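Extracellular subtilisin-like serine proteinase (Vibrio sp. PA-44, PDB 1SH7) probably cleaves peptide bonds inside protein chains as a calcium-binding serine endopeptidase of the subtilisin (S8) family, made by a cold-adapted bacterium. Local coordinates at residues Tyr55-Asn60 and Val94-Cys99; Tyr34-Gly39 and Ser110-Val115; His70-Ala75 and Lys205-Asp210. All coordinates share one frame; numbering follows the deposited sequence.

In the fold
All three contacts belong to the subtilase catalytic domain. Interactions 1 and 2 lie at one end of its parallel sheet, with centres about 8 Å apart. Both reach the same sheet, where strand 90-95 of interaction 1 lies beside strand 32-37 of interaction 2. Val96 N and Asp37 O come within 2.8 Å of each other there. Along the chain, interaction 1 is nested inside the loop closed by interaction 2. Interaction 3 lies about 16 Å, centre to centre, from each of the others, and its segments alternate with theirs. It meets interaction 2 where Asp37 and Thr38 reach helix 70-79. Interaction 1 supplies Asp56 to a calcium site, while interactions 2 and 3 carry Asp37 and His70 of the predicted charge relay system.

Interaction 1: residues Tyr55-Asn60 and Val94-Cys99; sequences YDFVDN and VRVLSC. With CA (calcium ion), chain D.
Arg95 runs alongside Asp56 and passes under Val58, which covers one face of its guanidinium. Val58 CB is 3.6 Å from Arg95 NH2, and Val58 CG2 lies over the centre of the group. The same CG2 packs on the backbone at Val96 and Leu97. Phe57 follows the strand end. Its N donates to Arg95 O (2.8 Å), and Arg95 N donates to Tyr55 O (3.0 Å), in parallel pairing. The Phe57 ring meets Val94 CG1 at its edge. The tip of Arg95 ends in a grip of two carboxylates. Its CG is anti to the backbone N (chi1 179°), and the chain stays extended to NE. Arg95 NH2 lies 3.0 Å from Asp56 OD1, which it meets on the syn side, with the carboxylate and guanidinium planes 83° apart. Arg95 NH2 is also 3.0 Å from Asp59 OD2, approaching from above that carboxylate. The three residues form a salt-bridge network. Asp56 OD1 also binds the calcium ion, together with Asp61 and Asp63. Asp56 OD2 accepts a hydrogen bond from Asp59 N, three residues on, which makes an Asx motif. The contact joins the two strands of the beta-alpha-beta unit 51-56, 70-79 and 90-95. Strand 32-37 lies on the other side of 90-95, and helix 105-118 packs against Phe57, Val94 and Val96.

Interaction 2: residues Tyr34-Gly39 and Ser110-Val115; sequences YVIDTG and SGVDWV
The side chains of Tyr34 and Trp114 cross at about a right angle, touching through the six-membered part of the indole. Tyr34 CD1 lies at the edge of the Trp114 ring, in its plane. The closest pair is Tyr34 CE1 and Trp114 CZ3, 3.9 Å apart. Val115 approaches the tyrosine ring obliquely, from its CB end. Val115 CG2 is 3.7 Å from Tyr34 CB, and CG1 comes near Tyr34 CG. The two side chains slide past each other in opposite directions. Trp114 has CG anti to the backbone N (chi1 -172°), and the far end of its indole comes nearer the strand than its CB does. Ile36 meets the same valine tip to tip, its CD1 lying 3.9 Å from Val115 CG2. Val115 CG2 therefore packs against both Tyr34 and Ile36. Ile36 CD1 also approaches Val112 CG2, at 4.4 Å. Gly111 brings the helix backbone close to Ile36. The short segments run nearly antiparallel, at 172°, and their axes approach to 9.5 Å. Asp37, of the predicted charge relay system, ends the strand and takes no part. A helix packed by apolar side chains on one face of a parallel sheet is the alpha/beta layering of the subtilase fold. Val94 of strand 90-95 touches Ile36, Trp114 and Val115. Helix 135-146 packs on Val112, and helix 70-79 touches Val35, which points away from helix 105-118.

Interaction 3: residues His70-Ala75 and Lys205-Asp210; sequences HGTHVA and KSAWYD
Ser206 meets His73 in two ways. The first is polar: Ser206 OG donates to a lone pair of His73 O, 2.8 Å away, from within the carbonyl plane. The serine OG is anti to its own backbone N (chi1 -165°), which turns it to that oxygen. The second is a CH-pi contact. Ser206 CB stands 3.4 Å from the centroid of the His73 ring, 5° off the ring normal and so squarely over the face. The backbones also come close, with a CA-H...O contact of 3.0 Å between His73 CA and Ala207 O. Van der Waals packing completes the interface. Thr72 CG2 lies 3.6 Å from Ala207 CB, while its OG1 bonds to Asp66 and Asn41. The Trp208 indole presents an edge to His73 CB, and its CZ3 lies 3.7 Å from His70 N. His70, of the predicted charge relay system, directs its CB away from this strand. Its side chain lies close to Asp37, Ser220 and the bound phenylmethanesulfonic acid. Strand 204-207 pairs antiparallel with 213-216, whose Ile216 touches His73 and Trp208. Helix 70-79 lies between this hairpin and strand 32-37, with helix 219-236 packing on His70, His73 and Val74.

Interaction 1: residues Tyr55-Asn60 and Val94-Cys99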
ATOM      1  N   TYR A  55       2.657   6.094 -16.896  1.00 12.38           N
ATOM      2  CA  TYR A  55       3.291   7.295 -17.405  1.00 12.42           C
ATOM      3  C   TYR A  55       4.410   7.732 -16.453  1.00 12.55           C
ATOM      4  O   TYR A  55       4.359   7.451 -15.247  1.00 13.38           O
ATOM      5  CB  TYR A  55       2.272   8.431 -17.559  1.00 13.82           C
ATOM      6  CG  TYR A  55       2.815   9.563 -18.412  1.00 10.95           C
ATOM      7  CD1 TYR A  55       2.818   9.471 -19.801  1.00 13.62           C
ATOM      8  CD2 TYR A  55       3.335  10.709 -17.831  1.00 13.14           C
ATOM      9  CE1 TYR A  55       3.352  10.495 -20.600  1.00 11.26           C
ATOM     10  CE2 TYR A  55       3.825  11.761 -18.616  1.00 11.08           C
ATOM     11  CZ  TYR A  55       3.838  11.652 -19.988  1.00 11.49           C
ATOM     12  OH  TYR A  55       4.379  12.693 -20.741  1.00 10.97           O
ATOM     13  N   ASP A  56       5.426   8.403 -17.004  1.00 12.67           N
ATOM     14  CA  ASP A  56       6.542   8.985 -16.219  1.00 12.48           C
ATOM     15  C   ASP A  56       6.472  10.529 -16.178  1.00 12.81           C
ATOM     16  O   ASP A  56       6.869  11.197 -17.130  1.00 12.42           O
ATOM     17  CB  ASP A  56       7.867   8.496 -16.841  1.00 12.64           C
ATOM     18  CG  ASP A  56       9.103   9.058 -16.169  1.00 12.83           C
ATOM     19  OD1 ASP A  56      10.233   8.579 -16.520  1.00 12.65           O
ATOM     20  OD2 ASP A  56       9.065   9.947 -15.298  1.00 14.71           O
ATOM     21  N   PHE A  57       6.006  11.084 -15.069  1.00 12.07           N
ATOM     22  CA  PHE A  57       5.881  12.530 -14.905  1.00 13.27           C
ATOM     23  C   PHE A  57       7.146  13.238 -14.425  1.00 13.17           C
ATOM     24  O   PHE A  57       7.144  14.452 -14.279  1.00 14.35           O
ATOM     25  CB  PHE A  57       4.760  12.863 -13.930  1.00 13.50           C
ATOM     26  CG  PHE A  57       3.410  12.566 -14.480  1.00 14.28           C
ATOM     27  CD1 PHE A  57       2.805  13.461 -15.346  1.00 15.34           C
ATOM     28  CD2 PHE A  57       2.787  11.366 -14.193  1.00 13.97           C
ATOM     29  CE1 PHE A  57       1.561  13.188 -15.876  1.00 17.86           C
ATOM     30  CE2 PHE A  57       1.551  11.061 -14.730  1.00 15.19           C
ATOM     31  CZ  PHE A  57       0.933  11.967 -15.577  1.00 14.41           C
ATOM     32  N   VAL A  58       8.178  12.468 -14.111  1.00 13.65           N
ATOM     33  CA  VAL A  58       9.471  13.018 -13.765  1.00 13.14           C
ATOM     34  C   VAL A  58      10.143  13.449 -15.075  1.00 13.76           C
ATOM     35  O   VAL A  58      10.598  14.571 -15.225  1.00 13.30           O
ATOM     36  CB  VAL A  58      10.344  11.960 -12.995  1.00 13.10           C
ATOM     37  CG1 VAL A  58      11.776  12.429 -12.811  1.00 13.33           C
ATOM     38  CG2 VAL A  58       9.736  11.617 -11.647  1.00 12.80           C
ATOM     39  N   ASP A  59      10.186  12.564 -16.054  1.00 14.02           N
ATOM     40  CA  ASP A  59      10.868  12.874 -17.313  1.00 15.73           C
ATOM     41  C   ASP A  59       9.936  13.114 -18.518  1.00 16.12           C
ATOM     42  O   ASP A  59      10.398  13.283 -19.650  1.00 16.16           O
ATOM     43  CB  ASP A  59      11.868  11.758 -17.620  1.00 15.69           C
ATOM     44  CG  ASP A  59      13.045  11.788 -16.675  1.00 18.19           C
ATOM     45  OD1 ASP A  59      13.453  12.904 -16.293  1.00 18.22           O
ATOM     46  OD2 ASP A  59      13.593  10.762 -16.234  1.00 16.34           O
ATOM     47  N   ASN A  60       8.633  13.120 -18.258  1.00 17.13           N
ATOM     48  CA  ASN A  60       7.613  13.220 -19.304  1.00 17.78           C
ATOM     49  C   ASN A  60       7.869  12.267 -20.461  1.00 16.33           C
ATOM     50  O   ASN A  60       8.132  12.669 -21.584  1.00 16.60           O
ATOM     51  CB  ASN A  60       7.448  14.673 -19.748  1.00 19.22           C
ATOM     52  CG  ASN A  60       6.939  15.547 -18.619  1.00 23.38           C
ATOM     53  OD1 ASN A  60       5.914  15.233 -17.985  1.00 28.26           O
ATOM     54  ND2 ASN A  60       7.690  16.595 -18.295  1.00 27.20           N
ATOM     55  N   VAL A  94       3.352   4.471 -12.126  1.00 11.36           N
ATOM     56  CA  VAL A  94       3.096   5.914 -12.287  1.00 12.28           C
ATOM     57  C   VAL A  94       4.247   6.652 -11.631  1.00 11.46           C
ATOM     58  O   VAL A  94       4.280   6.869 -10.420  1.00 12.28           O
ATOM     59  CB  VAL A  94       1.734   6.331 -11.690  1.00 12.04           C
ATOM     60  CG1 VAL A  94       1.419   7.790 -11.987  1.00 14.21           C
ATOM     61  CG2 VAL A  94       0.625   5.436 -12.232  1.00 13.56           C
ATOM     62  N   ARG A  95       5.255   6.942 -12.420  1.00 11.52           N
ATOM     63  CA  ARG A  95       6.485   7.480 -11.888  1.00 11.20           C
ATOM     64  C   ARG A  95       6.401   8.993 -11.615  1.00 11.42           C
ATOM     65  O   ARG A  95       6.340   9.813 -12.549  1.00 10.99           O
ATOM     66  CB  ARG A  95       7.645   7.134 -12.811  1.00 11.98           C
ATOM     67  CG  ARG A  95       9.003   7.681 -12.341  1.00 10.26           C
ATOM     68  CD  ARG A  95      10.142   7.161 -13.178  1.00 14.91           C
ATOM     69  NE  ARG A  95      11.420   7.557 -12.599  1.00 13.31           N
ATOM     70  CZ  ARG A  95      12.266   8.457 -13.078  1.00 12.27           C
ATOM     71  NH1 ARG A  95      13.374   8.702 -12.399  1.00 11.90           N
ATOM     72  NH2 ARG A  95      12.086   9.073 -14.221  1.00 15.15           N
ATOM     73  N   VAL A  96       6.415   9.355 -10.333  1.00 11.04           N
ATOM     74  CA  VAL A  96       6.383  10.757  -9.933  1.00 11.49           C
ATOM     75  C   VAL A  96       7.563  11.178  -9.052  1.00 12.29           C
ATOM     76  O   VAL A  96       7.635  12.355  -8.674  1.00 11.22           O
ATOM     77  CB  VAL A  96       5.072  11.133  -9.193  1.00 11.85           C
ATOM     78  CG1 VAL A  96       3.833  10.886 -10.109  1.00 14.12           C
ATOM     79  CG2 VAL A  96       4.933  10.358  -7.859  1.00 11.58           C
ATOM     80  N   LEU A  97       8.444  10.219  -8.731  1.00 12.29           N
ATOM     81  CA  LEU A  97       9.642  10.462  -7.929  1.00 13.45           C
ATOM     82  C   LEU A  97      10.894  10.031  -8.707  1.00 14.07           C
ATOM     83  O   LEU A  97      10.919   8.947  -9.359  1.00 12.48           O
ATOM     84  CB  LEU A  97       9.562   9.690  -6.610  1.00 14.38           C
ATOM     85  CG  LEU A  97       8.314   9.854  -5.738  1.00 13.38           C
ATOM     86  CD1 LEU A  97       8.384   8.855  -4.609  1.00 14.52           C
ATOM     87  CD2 LEU A  97       8.209  11.273  -5.169  1.00 15.14           C
ATOM     88  N   SER A  98      11.921  10.886  -8.630  1.00 14.99           N
ATOM     89  CA  SER A  98      13.207  10.733  -9.341  1.00 15.85           C
ATOM     90  C   SER A  98      14.037   9.528  -8.907  1.00 16.14           C
ATOM     91  O   SER A  98      13.653   8.825  -7.986  1.00 17.30           O
ATOM     92  CB  SER A  98      14.061  11.993  -9.156  1.00 16.54           C
ATOM     93  OG  SER A  98      14.618  12.054  -7.856  1.00 18.15           O
ATOM     94  N   CYS A  99      15.188   9.300  -9.549  1.00 15.56           N
ATOM     95  CA  CYS A  99      16.030   8.164  -9.174  1.00 15.88           C
ATOM     96  C   CYS A  99      16.504   8.311  -7.710  1.00 15.56           C
ATOM     97  O   CYS A  99      16.763   7.313  -7.032  1.00 14.79           O
ATOM     98  CB  CYS A  99      17.260   8.046 -10.051  1.00 16.19           C
ATOM     99  SG  CYS A  99      17.010   7.964 -11.814  1.00 16.20           S
TER
HETATM  100 CA    CA D1291      11.225   7.192 -17.928  1.00 13.53          CA
HETATM  101  O   HOH W   1      15.180  10.160 -14.255  1.00 18.15           O
HETATM  102  O   HOH W   2      13.261   8.406 -17.390  1.00 17.06           O
HETATM  103  O   HOH W   3      11.990   5.939 -16.059  1.00 12.36           O
HETATM  104  O   HOH W   4      12.550   5.989 -19.489  1.00 11.50           O

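Interaction 2: residues Tyr34-Gly39 and Ser110-Val115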
ATOM      1  N   TYR A  34      -2.264   0.752  -9.092  1.00 10.42           N
ATOM      2  CA  TYR A  34      -1.503   1.862  -9.639  1.00 10.51           C
ATOM      3  C   TYR A  34      -0.486   2.300  -8.593  1.00 10.62           C
ATOM      4  O   TYR A  34      -0.870   2.726  -7.508  1.00 10.85           O
ATOM      5  CB  TYR A  34      -2.445   3.006 -10.022  1.00 10.90           C
ATOM      6  CG  TYR A  34      -3.312   2.635 -11.172  1.00 11.03           C
ATOM      7  CD1 TYR A  34      -2.890   2.855 -12.494  1.00 12.51           C
ATOM      8  CD2 TYR A  34      -4.520   2.007 -10.964  1.00  9.52           C
ATOM      9  CE1 TYR A  34      -3.672   2.461 -13.562  1.00 12.34           C
ATOM     10  CE2 TYR A  34      -5.318   1.597 -12.040  1.00 12.29           C
ATOM     11  CZ  TYR A  34      -4.876   1.826 -13.332  1.00 12.96           C
ATOM     12  OH  TYR A  34      -5.658   1.427 -14.396  1.00 14.46           O
ATOM     13  N   VAL A  35       0.799   2.161  -8.916  1.00 10.14           N
ATOM     14  CA  VAL A  35       1.875   2.411  -7.969  1.00 10.22           C
ATOM     15  C   VAL A  35       2.481   3.758  -8.262  1.00  9.85           C
ATOM     16  O   VAL A  35       3.153   3.929  -9.286  1.00 10.06           O
ATOM     17  CB  VAL A  35       2.897   1.274  -8.041  1.00  9.81           C
ATOM     18  CG1 VAL A  35       4.051   1.502  -7.102  1.00  8.99           C
ATOM     19  CG2 VAL A  35       2.184  -0.041  -7.791  1.00 11.78           C
ATOM     20  N   ILE A  36       2.166   4.738  -7.405  1.00  9.75           N
ATOM     21  CA  ILE A  36       2.555   6.129  -7.614  1.00  9.75           C
ATOM     22  C   ILE A  36       3.819   6.309  -6.790  1.00 10.42           C
ATOM     23  O   ILE A  36       3.779   6.409  -5.582  1.00  9.01           O
ATOM     24  CB  ILE A  36       1.424   7.101  -7.182  1.00  9.74           C
ATOM     25  CG1 ILE A  36       0.131   6.820  -7.992  1.00 12.33           C
ATOM     26  CG2 ILE A  36       1.864   8.549  -7.315  1.00 10.33           C
ATOM     27  CD1 ILE A  36      -1.133   7.525  -7.456  1.00 13.42           C
ATOM     28  N   ASP A  37       4.952   6.318  -7.461  1.00  9.93           N
ATOM     29  CA  ASP A  37       6.213   6.138  -6.766  1.00 11.46           C
ATOM     30  C   ASP A  37       7.402   6.473  -7.687  1.00 11.70           C
ATOM     31  O   ASP A  37       7.274   7.341  -8.553  1.00 10.32           O
ATOM     32  CB  ASP A  37       6.280   4.699  -6.239  1.00 10.82           C
ATOM     33  CG  ASP A  37       7.007   4.589  -4.935  1.00 13.56           C
ATOM     34  OD1 ASP A  37       8.224   4.889  -4.918  1.00 11.32           O
ATOM     35  OD2 ASP A  37       6.467   4.133  -3.901  1.00 12.39           O
ATOM     36  N   THR A  38       8.535   5.773  -7.507  1.00 11.65           N
ATOM     37  CA  THR A  38       9.738   6.010  -8.297  1.00 11.50           C
ATOM     38  C   THR A  38       9.760   5.266  -9.617  1.00 11.28           C
ATOM     39  O   THR A  38      10.782   5.236 -10.308  1.00 12.62           O
ATOM     40  CB  THR A  38      11.019   5.590  -7.480  1.00 11.98           C
ATOM     41  OG1 THR A  38      10.969   4.179  -7.220  1.00  9.17           O
ATOM     42  CG2 THR A  38      11.074   6.228  -6.123  1.00 10.99           C
ATOM     43  N   GLY A  39       8.652   4.626  -9.960  1.00 11.08           N
ATOM     44  CA  GLY A  39       8.572   3.758 -11.098  1.00  9.98           C
ATOM     45  C   GLY A  39       8.495   2.314 -10.649  1.00 10.70           C
ATOM     46  O   GLY A  39       8.533   2.024  -9.451  1.00 10.34           O
ATOM     47  N   SER A 110      -0.052  15.350 -10.870  1.00 12.92           N
ATOM     48  CA  SER A 110      -0.260  14.892 -12.235  1.00 12.89           C
ATOM     49  C   SER A 110      -0.432  13.374 -12.253  1.00 13.42           C
ATOM     50  O   SER A 110      -1.263  12.848 -12.997  1.00 13.30           O
ATOM     51  CB  SER A 110       0.927  15.289 -13.142  1.00 13.68           C
ATOM     52  OG  SER A 110       0.992  16.697 -13.299  1.00 13.96           O
ATOM     53  N   GLY A 111       0.368  12.674 -11.449  1.00 12.95           N
ATOM     54  CA  GLY A 111       0.267  11.232 -11.342  1.00 12.07           C
ATOM     55  C   GLY A 111      -1.085  10.839 -10.743  1.00 12.53           C
ATOM     56  O   GLY A 111      -1.709   9.895 -11.214  1.00 11.25           O
ATOM     57  N   VAL A 112      -1.529  11.573  -9.722  1.00 12.14           N
ATOM     58  CA  VAL A 112      -2.802  11.265  -9.054  1.00 12.83           C
ATOM     59  C   VAL A 112      -3.965  11.453 -10.053  1.00 12.71           C
ATOM     60  O   VAL A 112      -4.814  10.572 -10.208  1.00 14.21           O
ATOM     61  CB  VAL A 112      -2.983  12.121  -7.786  1.00 12.46           C
ATOM     62  CG1 VAL A 112      -4.396  12.004  -7.214  1.00 12.40           C
ATOM     63  CG2 VAL A 112      -1.914  11.768  -6.751  1.00 11.51           C
ATOM     64  N   ASP A 113      -3.979  12.589 -10.740  1.00 13.42           N
ATOM     65  CA  ASP A 113      -4.957  12.903 -11.780  1.00 13.66           C
ATOM     66  C   ASP A 113      -4.936  11.858 -12.910  1.00 13.35           C
ATOM     67  O   ASP A 113      -5.982  11.492 -13.454  1.00 13.15           O
ATOM     68  CB  ASP A 113      -4.655  14.280 -12.389  1.00 13.57           C
ATOM     69  CG  ASP A 113      -5.005  15.434 -11.475  1.00 16.37           C
ATOM     70  OD1 ASP A 113      -4.689  16.588 -11.892  1.00 16.48           O
ATOM     71  OD2 ASP A 113      -5.602  15.313 -10.360  1.00 16.87           O
ATOM     72  N   TRP A 114      -3.744  11.390 -13.270  1.00 12.82           N
ATOM     73  CA  TRP A 114      -3.604  10.394 -14.325  1.00 12.02           C
ATOM     74  C   TRP A 114      -4.287   9.075 -13.963  1.00 11.49           C
ATOM     75  O   TRP A 114      -4.924   8.426 -14.799  1.00 10.70           O
ATOM     76  CB  TRP A 114      -2.118  10.154 -14.622  1.00 12.35           C
ATOM     77  CG  TRP A 114      -1.883   9.306 -15.799  1.00 11.74           C
ATOM     78  CD1 TRP A 114      -1.672   9.726 -17.075  1.00 12.07           C
ATOM     79  CD2 TRP A 114      -1.878   7.869 -15.846  1.00 13.39           C
ATOM     80  NE1 TRP A 114      -1.476   8.650 -17.898  1.00 11.10           N
ATOM     81  CE2 TRP A 114      -1.608   7.497 -17.174  1.00 13.40           C
ATOM     82  CE3 TRP A 114      -2.021   6.861 -14.893  1.00 14.29           C
ATOM     83  CZ2 TRP A 114      -1.493   6.162 -17.571  1.00 12.79           C
ATOM     84  CZ3 TRP A 114      -1.926   5.544 -15.292  1.00 14.01           C
ATOM     85  CH2 TRP A 114      -1.682   5.209 -16.611  1.00 14.57           C
ATOM     86  N   VAL A 115      -4.137   8.684 -12.710  1.00 11.83           N
ATOM     87  CA  VAL A 115      -4.817   7.478 -12.206  1.00 11.57           C
ATOM     88  C   VAL A 115      -6.336   7.681 -12.247  1.00 11.54           C
ATOM     89  O   VAL A 115      -7.060   6.832 -12.763  1.00 11.00           O
ATOM     90  CB  VAL A 115      -4.328   7.111 -10.784  1.00 11.23           C
ATOM     91  CG1 VAL A 115      -5.225   6.106 -10.144  1.00 12.41           C
ATOM     92  CG2 VAL A 115      -2.867   6.597 -10.828  1.00 12.64           C
TER

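Interaction 3: residues His70-Ala75 and Lys205-Asp210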
ATOM      1  N   HIS A  70      12.595   1.749  -4.643  1.00 10.40           N
ATOM      2  CA  HIS A  70      11.469   1.879  -3.720  1.00 10.76           C
ATOM      3  C   HIS A  70      10.138   1.496  -4.391  1.00 11.17           C
ATOM      4  O   HIS A  70       9.364   0.697  -3.856  1.00 11.34           O
ATOM      5  CB  HIS A  70      11.441   3.326  -3.269  1.00 11.59           C
ATOM      6  CG  HIS A  70      10.388   3.642  -2.274  1.00 14.84           C
ATOM      7  ND1 HIS A  70      10.632   3.666  -0.917  1.00 21.94           N
ATOM      8  CD2 HIS A  70       9.093   4.007  -2.436  1.00 20.38           C
ATOM      9  CE1 HIS A  70       9.525   4.028  -0.288  1.00 20.50           C
ATOM     10  NE2 HIS A  70       8.572   4.221  -1.187  1.00 19.93           N
ATOM     11  N   GLY A  71       9.880   2.095  -5.551  1.00 10.78           N
ATOM     12  CA  GLY A  71       8.698   1.789  -6.339  1.00 10.44           C
ATOM     13  C   GLY A  71       8.539   0.326  -6.695  1.00 10.08           C
ATOM     14  O   GLY A  71       7.431  -0.236  -6.605  1.00  8.79           O
ATOM     15  N   THR A  72       9.633  -0.295  -7.112  1.00  9.89           N
ATOM     16  CA  THR A  72       9.621  -1.714  -7.444  1.00 10.19           C
ATOM     17  C   THR A  72       9.335  -2.559  -6.210  1.00 10.07           C
ATOM     18  O   THR A  72       8.613  -3.553  -6.284  1.00  9.44           O
ATOM     19  CB  THR A  72      10.991  -2.135  -8.053  1.00  9.98           C
ATOM     20  OG1 THR A  72      11.168  -1.526  -9.344  1.00 10.29           O
ATOM     21  CG2 THR A  72      11.049  -3.643  -8.328  1.00 11.75           C
ATOM     22  N   HIS A  73       9.929  -2.163  -5.092  1.00 10.14           N
ATOM     23  CA  HIS A  73       9.814  -2.912  -3.840  1.00 10.25           C
ATOM     24  C   HIS A  73       8.358  -2.852  -3.357  1.00 10.80           C
ATOM     25  O   HIS A  73       7.780  -3.868  -3.001  1.00 10.37           O
ATOM     26  CB  HIS A  73      10.775  -2.313  -2.839  1.00 10.60           C
ATOM     27  CG  HIS A  73      10.921  -3.076  -1.571  1.00  9.31           C
ATOM     28  ND1 HIS A  73      10.011  -2.982  -0.537  1.00  9.32           N
ATOM     29  CD2 HIS A  73      11.916  -3.885  -1.137  1.00  8.57           C
ATOM     30  CE1 HIS A  73      10.432  -3.724   0.475  1.00  8.42           C
ATOM     31  NE2 HIS A  73      11.587  -4.279   0.136  1.00  8.36           N
ATOM     32  N   VAL A  74       7.772  -1.659  -3.446  1.00 10.44           N
ATOM     33  CA  VAL A  74       6.368  -1.446  -3.103  1.00 10.59           C
ATOM     34  C   VAL A  74       5.482  -2.270  -4.019  1.00 10.66           C
ATOM     35  O   VAL A  74       4.593  -2.973  -3.535  1.00 10.97           O
ATOM     36  CB  VAL A  74       6.022   0.059  -3.192  1.00 10.46           C
ATOM     37  CG1 VAL A  74       4.534   0.311  -3.204  1.00 11.91           C
ATOM     38  CG2 VAL A  74       6.699   0.826  -2.042  1.00 12.36           C
ATOM     39  N   ALA A  75       5.724  -2.219  -5.335  1.00 10.63           N
ATOM     40  CA  ALA A  75       4.918  -2.999  -6.269  1.00 10.35           C
ATOM     41  C   ALA A  75       5.055  -4.481  -5.990  1.00 10.18           C
ATOM     42  O   ALA A  75       4.087  -5.234  -6.102  1.00  9.75           O
ATOM     43  CB  ALA A  75       5.296  -2.707  -7.743  1.00 11.48           C
ATOM     44  N   LYS A 205      10.976  -7.856   2.976  1.00  9.55           N
ATOM     45  CA  LYS A 205      11.701  -8.295   1.780  1.00 10.53           C
ATOM     46  C   LYS A 205      10.823  -8.168   0.538  1.00 10.25           C
ATOM     47  O   LYS A 205       9.709  -8.672   0.506  1.00 10.26           O
ATOM     48  CB  LYS A 205      12.161  -9.731   1.894  1.00 11.43           C
ATOM     49  CG  LYS A 205      13.077 -10.147   0.743  1.00 12.48           C
ATOM     50  CD  LYS A 205      13.498 -11.592   0.884  1.00 16.51           C
ATOM     51  CE  LYS A 205      14.418 -11.958  -0.262  1.00 18.33           C
ATOM     52  NZ  LYS A 205      14.996 -13.271   0.000  1.00 21.54           N
ATOM     53  N   SER A 206      11.374  -7.586  -0.520  1.00 10.29           N
ATOM     54  CA  SER A 206      10.641  -7.494  -1.797  1.00  9.97           C
ATOM     55  C   SER A 206      11.584  -7.214  -2.964  1.00 10.29           C
ATOM     56  O   SER A 206      12.783  -7.050  -2.780  1.00  9.84           O
ATOM     57  CB  SER A 206       9.579  -6.392  -1.713  1.00  9.82           C
ATOM     58  OG  SER A 206       8.626  -6.480  -2.749  1.00  8.03           O
ATOM     59  N   ALA A 207      11.026  -7.125  -4.164  1.00 10.62           N
ATOM     60  CA  ALA A 207      11.788  -6.822  -5.383  1.00 11.14           C
ATOM     61  C   ALA A 207      12.569  -5.499  -5.327  1.00 11.10           C
ATOM     62  O   ALA A 207      12.202  -4.591  -4.592  1.00 10.83           O
ATOM     63  CB  ALA A 207      10.867  -6.836  -6.580  1.00 12.38           C
ATOM     64  N   TRP A 208      13.676  -5.424  -6.066  1.00 10.05           N
ATOM     65  CA  TRP A 208      14.489  -4.217  -6.182  1.00 10.25           C
ATOM     66  C   TRP A 208      14.728  -3.865  -7.658  1.00 10.97           C
ATOM     67  O   TRP A 208      14.579  -4.720  -8.550  1.00 10.75           O
ATOM     68  CB  TRP A 208      15.814  -4.424  -5.453  1.00  9.96           C
ATOM     69  CG  TRP A 208      16.554  -3.142  -5.052  1.00 10.33           C
ATOM     70  CD1 TRP A 208      17.854  -2.791  -5.380  1.00 11.97           C
ATOM     71  CD2 TRP A 208      16.053  -2.076  -4.230  1.00 12.39           C
ATOM     72  NE1 TRP A 208      18.179  -1.593  -4.791  1.00 11.33           N
ATOM     73  CE2 TRP A 208      17.091  -1.132  -4.084  1.00 13.57           C
ATOM     74  CE3 TRP A 208      14.838  -1.846  -3.550  1.00 12.44           C
ATOM     75  CZ2 TRP A 208      16.926   0.056  -3.337  1.00 14.37           C
ATOM     76  CZ3 TRP A 208      14.689  -0.684  -2.787  1.00 12.97           C
ATOM     77  CH2 TRP A 208      15.731   0.246  -2.686  1.00 13.13           C
ATOM     78  N   TYR A 209      15.067  -2.606  -7.942  1.00 11.64           N
ATOM     79  CA  TYR A 209      15.106  -2.151  -9.342  1.00 12.39           C
ATOM     80  C   TYR A 209      16.166  -2.839 -10.205  1.00 12.50           C
ATOM     81  O   TYR A 209      16.064  -2.846 -11.458  1.00 12.26           O
ATOM     82  CB  TYR A 209      15.328  -0.639  -9.406  1.00 12.41           C
ATOM     83  CG  TYR A 209      16.738  -0.177  -9.192  1.00 14.18           C
ATOM     84  CD1 TYR A 209      17.252   0.003  -7.909  1.00 14.51           C
ATOM     85  CD2 TYR A 209      17.563   0.119 -10.275  1.00 16.27           C
ATOM     86  CE1 TYR A 209      18.549   0.452  -7.711  1.00 16.51           C
ATOM     87  CE2 TYR A 209      18.875   0.564 -10.089  1.00 15.17           C
ATOM     88  CZ  TYR A 209      19.357   0.718  -8.810  1.00 16.19           C
ATOM     89  OH  TYR A 209      20.625   1.143  -8.584  1.00 15.99           O
ATOM     90  N   ASP A 210      17.180  -3.394  -9.557  1.00 12.68           N
ATOM     91  CA  ASP A 210      18.265  -4.077 -10.279  1.00 13.38           C
ATOM     92  C   ASP A 210      17.942  -5.512 -10.683  1.00 13.44           C
ATOM     93  O   ASP A 210      18.798  -6.183 -11.242  1.00 13.53           O
ATOM     94  CB  ASP A 210      19.583  -4.014  -9.486  1.00 13.79           C
ATOM     95  CG  ASP A 210      19.515  -4.745  -8.127  1.00 15.23           C
ATOM     96  OD1 ASP A 210      20.522  -4.660  -7.378  1.00 14.84           O
ATOM     97  OD2 ASP A 210      18.513  -5.425  -7.748  1.00 16.04           O
TER